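Local coordinates for protein prephenate dehydrogenase (Corynebacterium glutamicum ATCC 13032, PDB 3KTD) that probably oxidises prephenate, using NAD+ or NADP+ as hydride acceptor, at residues V121-M126 / A145-T150. Numbering follows the deposited sequence.
Sequences VGSHPM and AVWVVT
Strands 123-125 and 146-149 run antiparallel, their axes 170° apart and 4.4 Å at closest approach. His124 and Val148 form the hydrogen-bonded pair: His124 N reaches Val148 O (2.9 Å) on a lone pair in the carbonyl plane, while Val148 N meets His124 O (2.8 Å) from above the His124 carbonyl plane. Thr150 N to Gly122 O and Met126 N to Val146 O extend the pairing, each nearly straight at the hydrogen. Pro125, lacking an N-H, fits the non-hydrogen-bonded pair with Trp147. Thr150 (chi1 59°) lays OG1 beside Gly122, giving Gly122 O a weak hydrogen bond.

With CG anti to its backbone N (chi1 -169°), Trp147 swings its indole alongside strand 123-125. Pro125 CB sits over one face, 4.3 Å from the six-membered ring's centroid, a CH-pi contact. At the ring's edge, NE1 gives a weak, bent hydrogen bond to Ser123 OG (3.0 Å), a hydroxyl also bonded to Asp99 O. Beta-branched Val121 and Val149 suit buried strands, touching CG1 to CG1 (3.6 Å). Met126 CG lies beside Val146 CB (3.6 Å); His124, on Val148's face, turns its imidazole away to bond His190.

This is the antiparallel step in the Rossmann-type domain's sheet: strand 97-99 lies parallel beside 120-125, and 181-184 beside 146-149. Helices 18-29 and 162-177 pack against Trp147, the latter also meeting Val121 and Val149, while Leu222 of the second subunit touches Met126 and Val148.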
ATOM      1  N   VAL A 121     -24.596  -6.576 -20.959  1.00 33.85           N
ATOM      2  CA  VAL A 121     -24.560  -6.443 -19.516  1.00 33.80           C
ATOM      3  C   VAL A 121     -23.125  -6.164 -19.084  1.00 33.67           C
ATOM      4  O   VAL A 121     -22.249  -7.014 -19.202  1.00 33.49           O
ATOM      5  CB  VAL A 121     -25.096  -7.667 -18.801  1.00 34.29           C
ATOM      6  CG1 VAL A 121     -25.082  -7.411 -17.278  1.00 30.81           C
ATOM      7  CG2 VAL A 121     -26.510  -7.994 -19.314  1.00 32.59           C
ATOM      8  N   GLY A 122     -22.887  -4.954 -18.596  1.00 33.61           N
ATOM      9  CA  GLY A 122     -21.569  -4.583 -18.131  1.00 33.70           C
ATOM     10  C   GLY A 122     -21.137  -5.425 -16.948  1.00 33.49           C
ATOM     11  O   GLY A 122     -21.948  -5.808 -16.103  1.00 32.63           O
ATOM     12  N   SER A 123     -19.857  -5.753 -16.899  1.00 33.72           N
ATOM     13  CA  SER A 123     -19.334  -6.369 -15.711  1.00 34.81           C
ATOM     14  C   SER A 123     -17.885  -5.983 -15.485  1.00 34.52           C
ATOM     15  O   SER A 123     -17.185  -5.580 -16.399  1.00 34.24           O
ATOM     16  CB  SER A 123     -19.491  -7.876 -15.780  1.00 35.73           C
ATOM     17  OG  SER A 123     -18.315  -8.480 -16.268  1.00 37.43           O
ATOM     18  N   HIS A 124     -17.454  -6.104 -14.244  1.00 35.71           N
ATOM     19  CA  HIS A 124     -16.096  -5.754 -13.858  1.00 37.00           C
ATOM     20  C   HIS A 124     -15.652  -6.598 -12.676  1.00 37.71           C
ATOM     21  O   HIS A 124     -16.168  -6.405 -11.587  1.00 37.78           O
ATOM     22  CB  HIS A 124     -16.019  -4.264 -13.491  1.00 36.54           C
ATOM     23  CG  HIS A 124     -14.690  -3.839 -12.945  1.00 37.63           C
ATOM     24  ND1 HIS A 124     -14.554  -2.810 -12.037  1.00 38.07           N
ATOM     25  CD2 HIS A 124     -13.440  -4.313 -13.168  1.00 37.61           C
ATOM     26  CE1 HIS A 124     -13.276  -2.661 -11.736  1.00 37.93           C
ATOM     27  NE2 HIS A 124     -12.580  -3.564 -12.404  1.00 37.76           N
ATOM     28  N   PRO A 125     -14.729  -7.554 -12.893  1.00 39.54           N
ATOM     29  CA  PRO A 125     -14.129  -8.284 -11.766  1.00 41.48           C
ATOM     30  C   PRO A 125     -13.039  -7.465 -11.089  1.00 44.11           C
ATOM     31  O   PRO A 125     -12.260  -6.797 -11.773  1.00 44.29           O
ATOM     32  CB  PRO A 125     -13.507  -9.513 -12.434  1.00 41.14           C
ATOM     33  CG  PRO A 125     -13.267  -9.108 -13.834  1.00 39.73           C
ATOM     34  CD  PRO A 125     -14.387  -8.181 -14.182  1.00 39.66           C
HETATM   35  N   MSE A 126     -12.967  -7.509  -9.763  1.00 47.39           N
HETATM   36  CA  MSE A 126     -11.900  -6.810  -9.049  1.00 49.96           C
HETATM   37  C   MSE A 126     -10.642  -7.686  -9.046  1.00 52.53           C
HETATM   38  O   MSE A 126      -9.944  -7.780  -8.034  1.00 53.57           O
HETATM   39  CB  MSE A 126     -12.303  -6.474  -7.611  1.00 50.00           C
HETATM   40  CG  MSE A 126     -13.583  -5.682  -7.454  1.00 51.85           C
HETATM   41 SE   MSE A 126     -13.754  -4.105  -8.571  0.75 57.76          SE
HETATM   42  CE  MSE A 126     -12.068  -3.190  -8.116  1.00 61.46           C
ATOM     43  N   ALA A 145     -13.826 -12.907  -4.626  1.00 36.15           N
ATOM     44  CA  ALA A 145     -13.504 -11.615  -5.232  1.00 35.06           C
ATOM     45  C   ALA A 145     -14.810 -10.963  -5.629  1.00 34.93           C
ATOM     46  O   ALA A 145     -15.785 -11.662  -5.919  1.00 35.34           O
ATOM     47  CB  ALA A 145     -12.628 -11.794  -6.448  1.00 34.34           C
ATOM     48  N   VAL A 146     -14.841  -9.634  -5.644  1.00 34.59           N
ATOM     49  CA  VAL A 146     -16.037  -8.925  -6.068  1.00 34.12           C
ATOM     50  C   VAL A 146     -16.098  -8.910  -7.589  1.00 33.53           C
ATOM     51  O   VAL A 146     -15.090  -8.715  -8.252  1.00 32.73           O
ATOM     52  CB  VAL A 146     -16.068  -7.462  -5.588  1.00 35.05           C
ATOM     53  CG1 VAL A 146     -17.322  -6.751  -6.151  1.00 33.30           C
ATOM     54  CG2 VAL A 146     -16.005  -7.372  -4.071  1.00 32.72           C
ATOM     55  N   TRP A 147     -17.289  -9.131  -8.130  1.00 33.71           N
ATOM     56  CA  TRP A 147     -17.526  -9.058  -9.569  1.00 33.13           C
ATOM     57  C   TRP A 147     -18.732  -8.145  -9.737  1.00 31.63           C
ATOM     58  O   TRP A 147     -19.856  -8.536  -9.435  1.00 32.28           O
ATOM     59  CB  TRP A 147     -17.804 -10.458 -10.136  1.00 34.39           C
ATOM     60  CG  TRP A 147     -17.816 -10.573 -11.645  1.00 37.35           C
ATOM     61  CD1 TRP A 147     -18.547  -9.827 -12.513  1.00 40.10           C
ATOM     62  CD2 TRP A 147     -17.111 -11.540 -12.446  1.00 39.34           C
ATOM     63  NE1 TRP A 147     -18.315 -10.239 -13.803  1.00 42.79           N
ATOM     64  CE2 TRP A 147     -17.445 -11.293 -13.790  1.00 40.60           C
ATOM     65  CE3 TRP A 147     -16.219 -12.578 -12.158  1.00 39.81           C
ATOM     66  CZ2 TRP A 147     -16.918 -12.038 -14.848  1.00 39.43           C
ATOM     67  CZ3 TRP A 147     -15.699 -13.328 -13.217  1.00 37.72           C
ATOM     68  CH2 TRP A 147     -16.047 -13.048 -14.538  1.00 38.73           C
ATOM     69  N   VAL A 148     -18.503  -6.917 -10.186  1.00 30.31           N
ATOM     70  CA  VAL A 148     -19.605  -6.002 -10.422  1.00 29.82           C
ATOM     71  C   VAL A 148     -20.375  -6.417 -11.686  1.00 30.11           C
ATOM     72  O   VAL A 148     -19.772  -6.770 -12.699  1.00 29.21           O
ATOM     73  CB  VAL A 148     -19.131  -4.545 -10.575  1.00 29.63           C
ATOM     74  CG1 VAL A 148     -20.313  -3.625 -10.934  1.00 24.89           C
ATOM     75  CG2 VAL A 148     -18.429  -4.080  -9.301  1.00 28.28           C
ATOM     76  N   VAL A 149     -21.700  -6.403 -11.595  1.00 30.51           N
ATOM     77  CA  VAL A 149     -22.568  -6.617 -12.751  1.00 31.53           C
ATOM     78  C   VAL A 149     -23.524  -5.435 -12.836  1.00 32.26           C
ATOM     79  O   VAL A 149     -24.210  -5.121 -11.869  1.00 32.68           O
ATOM     80  CB  VAL A 149     -23.364  -7.921 -12.647  1.00 31.25           C
ATOM     81  CG1 VAL A 149     -24.399  -7.994 -13.759  1.00 30.08           C
ATOM     82  CG2 VAL A 149     -22.424  -9.102 -12.704  1.00 29.18           C
ATOM     83  N   THR A 150     -23.572  -4.786 -13.993  1.00 32.62           N
ATOM     84  CA  THR A 150     -24.405  -3.606 -14.170  1.00 32.77           C
ATOM     85  C   THR A 150     -25.864  -3.933 -14.481  1.00 32.43           C
ATOM     86  O   THR A 150     -26.219  -5.079 -14.753  1.00 31.73           O
ATOM     87  CB  THR A 150     -23.852  -2.715 -15.275  1.00 33.41           C
ATOM     88  OG1 THR A 150     -23.811  -3.459 -16.501  1.00 34.38           O
ATOM     89  CG2 THR A 150     -22.454  -2.228 -14.902  1.00 30.84           C
TER